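Local coordinates for phenazine biosynthesis protein, PhzF family (Bacillus anthracis, PDB 3EDN) that is of unknown activity but has the diaminopimelate epimerase-like fold of the PhzF family and may act as an isomerase, as PhzF does in phenazine biosynthesis, at residues 164-169 against 198-203. Sequence-based numbering, arbitrary orientation.
Sequences TVIVPV and HPICLE
His-198 enters the parallel pairing with strand 163-168 through its backbone: His-198 N donates to Val-165 O (2.7 Å) in the plane of that carbonyl. Its own carbonyl returns a weak bond to Val-167 N (N to O 3.4 Å). CG lies anti to the backbone N (chi1 -158°), which carries the imidazole away from strand 163-168 and brings its edge to Ile-200 CG2. His-198 CB meets Thr-164 OG1, a hydroxyl hydrogen-bonded to Ser-196 OG, while the ring's ND1 is hydrogen-bonded to ND1 of His-215. Pro-199, with no N-H to offer, turns to the other face beside Val-167. Its CA sits 3.1 Å from Val-167 O in a CA-H...O contact, and the same oxygen accepts a hydrogen bond from Ile-200 N (3.0 Å), well above the carbonyl plane. Ile-200 holds CG1 in the crowded position between N and carbonyl carbon (chi1 66°), so that CD1 presses on Ile-166 CG2 at 3.4 Å, tighter than usual for two carbons, and CG1 lies beside Pro-168 CA. Ile-200 O then accepts one from Val-169 N (2.8 Å), nearly along the C=O axis, closing the ladder. At Cys-201 the chains begin to separate, CB still touching Val-169 O at 3.4 Å. Ile-166, Pro-168 and His-198 pack against helix 230-244, whereas Val-169 and Cys-201 reach Cys-175 of helix 172-177; strand 156-159 flanks 163-168 and strand 211-216 flanks 196-201, each antiparallel, within the diaminopimelate epimerase-like fold.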
loop_
_atom_site.group_PDB
_atom_site.type_symbol
_atom_site.label_atom_id
_atom_site.label_comp_id
_atom_site.label_asym_id
_atom_site.label_seq_id
_atom_site.Cartn_x
_atom_site.Cartn_y
_atom_site.Cartn_z
ATOM N N THR A 164 -0.307 6.090 -30.583
ATOM C CA THR A 164 0.061 5.012 -31.509
ATOM C C THR A 164 0.026 5.563 -32.945
ATOM O O THR A 164 -0.572 6.603 -33.188
ATOM C CB THR A 164 -0.878 3.788 -31.340
ATOM O OG1 THR A 164 -0.273 2.630 -31.916
ATOM C CG2 THR A 164 -2.258 4.044 -31.965
ATOM N N VAL A 165 0.682 4.881 -33.874
ATOM C CA VAL A 165 0.632 5.274 -35.286
ATOM C C VAL A 165 -0.277 4.308 -36.023
ATOM O O VAL A 165 -0.001 3.098 -36.083
ATOM C CB VAL A 165 2.033 5.268 -35.967
ATOM C CG1 VAL A 165 1.948 5.876 -37.361
ATOM C CG2 VAL A 165 3.050 6.049 -35.133
ATOM N N ILE A 166 -1.372 4.837 -36.567
ATOM C CA ILE A 166 -2.260 4.043 -37.392
ATOM C C ILE A 166 -1.662 3.999 -38.807
ATOM O O ILE A 166 -1.548 5.039 -39.459
ATOM C CB ILE A 166 -3.673 4.675 -37.442
ATOM C CG1 ILE A 166 -4.316 4.742 -36.034
ATOM C CG2 ILE A 166 -4.565 3.914 -38.414
ATOM C CD1 ILE A 166 -4.473 3.355 -35.359
ATOM N N VAL A 167 -1.281 2.805 -39.259
ATOM C CA VAL A 167 -0.642 2.590 -40.556
ATOM C C VAL A 167 -1.522 1.685 -41.440
ATOM O O VAL A 167 -1.490 0.450 -41.308
ATOM C CB VAL A 167 0.731 1.917 -40.379
ATOM C CG1 VAL A 167 1.437 1.780 -41.732
ATOM C CG2 VAL A 167 1.596 2.720 -39.419
ATOM N N PRO A 168 -2.324 2.289 -42.328
ATOM C CA PRO A 168 -3.160 1.465 -43.212
ATOM C C PRO A 168 -2.326 0.625 -44.188
ATOM O O PRO A 168 -1.460 1.167 -44.901
ATOM C CB PRO A 168 -4.015 2.499 -43.956
ATOM C CG PRO A 168 -4.013 3.736 -43.030
ATOM C CD PRO A 168 -2.598 3.734 -42.494
ATOM N N VAL A 169 -2.571 -0.687 -44.193
ATOM C CA VAL A 169 -1.946 -1.603 -45.157
ATOM C C VAL A 169 -3.016 -2.253 -46.052
ATOM O O VAL A 169 -4.214 -2.179 -45.766
ATOM C CB VAL A 169 -1.029 -2.657 -44.466
ATOM C CG1 VAL A 169 0.060 -1.966 -43.644
ATOM C CG2 VAL A 169 -1.854 -3.578 -43.599
ATOM N N HIS A 198 0.613 0.712 -34.982
ATOM C CA HIS A 198 -0.558 -0.143 -35.067
ATOM C C HIS A 198 -1.125 -0.192 -36.489
ATOM O O HIS A 198 -2.062 0.556 -36.833
ATOM C CB HIS A 198 -1.634 0.351 -34.099
ATOM C CG HIS A 198 -2.619 -0.714 -33.731
ATOM N ND1 HIS A 198 -2.569 -1.387 -32.531
ATOM C CD2 HIS A 198 -3.639 -1.268 -34.432
ATOM C CE1 HIS A 198 -3.541 -2.280 -32.487
ATOM N NE2 HIS A 198 -4.196 -2.242 -33.635
ATOM N N PRO A 199 -0.562 -1.069 -37.328
ATOM C CA PRO A 199 -1.059 -1.207 -38.697
ATOM C C PRO A 199 -2.484 -1.735 -38.719
ATOM O O PRO A 199 -2.884 -2.501 -37.832
ATOM C CB PRO A 199 -0.095 -2.213 -39.324
ATOM C CG PRO A 199 1.144 -2.162 -38.452
ATOM C CD PRO A 199 0.594 -1.939 -37.059
ATOM N N ILE A 200 -3.253 -1.308 -39.716
ATOM C CA ILE A 200 -4.656 -1.676 -39.821
ATOM C C ILE A 200 -5.046 -2.018 -41.259
ATOM O O ILE A 200 -4.367 -1.611 -42.219
ATOM C CB ILE A 200 -5.606 -0.560 -39.308
ATOM C CG1 ILE A 200 -5.526 0.688 -40.203
ATOM C CG2 ILE A 200 -5.296 -0.236 -37.855
ATOM C CD1 ILE A 200 -6.614 1.690 -39.979
ATOM N N CYS A 201 -6.107 -2.802 -41.400
ATOM C CA CYS A 201 -6.787 -2.922 -42.702
ATOM C C CYS A 201 -8.272 -3.201 -42.503
ATOM O O CYS A 201 -8.701 -3.581 -41.408
ATOM C CB CYS A 201 -6.151 -3.993 -43.587
ATOM S SG CYS A 201 -6.134 -5.646 -42.868
ATOM N N LEU A 202 -9.083 -2.989 -43.540
ATOM C CA LEU A 202 -10.522 -3.204 -43.398
ATOM C C LEU A 202 -10.928 -4.664 -43.617
ATOM O O LEU A 202 -11.990 -5.087 -43.135
ATOM C CB LEU A 202 -11.322 -2.293 -44.337
ATOM C CG LEU A 202 -11.165 -0.789 -44.070
ATOM C CD1 LEU A 202 -12.120 0.018 -44.966
ATOM C CD2 LEU A 202 -11.368 -0.463 -42.597
ATOM N N GLU A 203 -10.110 -5.427 -44.338
ATOM C CA GLU A 203 -10.319 -6.881 -44.436
ATOM C C GLU A 203 -10.147 -7.506 -43.053
ATOM O O GLU A 203 -9.202 -7.171 -42.352
ATOM C CB GLU A 203 -9.333 -7.541 -45.412
ATOM C CG GLU A 203 -9.649 -9.022 -45.637
ATOM C CD GLU A 203 -8.600 -9.789 -46.448
ATOM O OE1 GLU A 203 -7.469 -9.320 -46.623
ATOM O OE2 GLU A 203 -8.913 -10.915 -46.894
#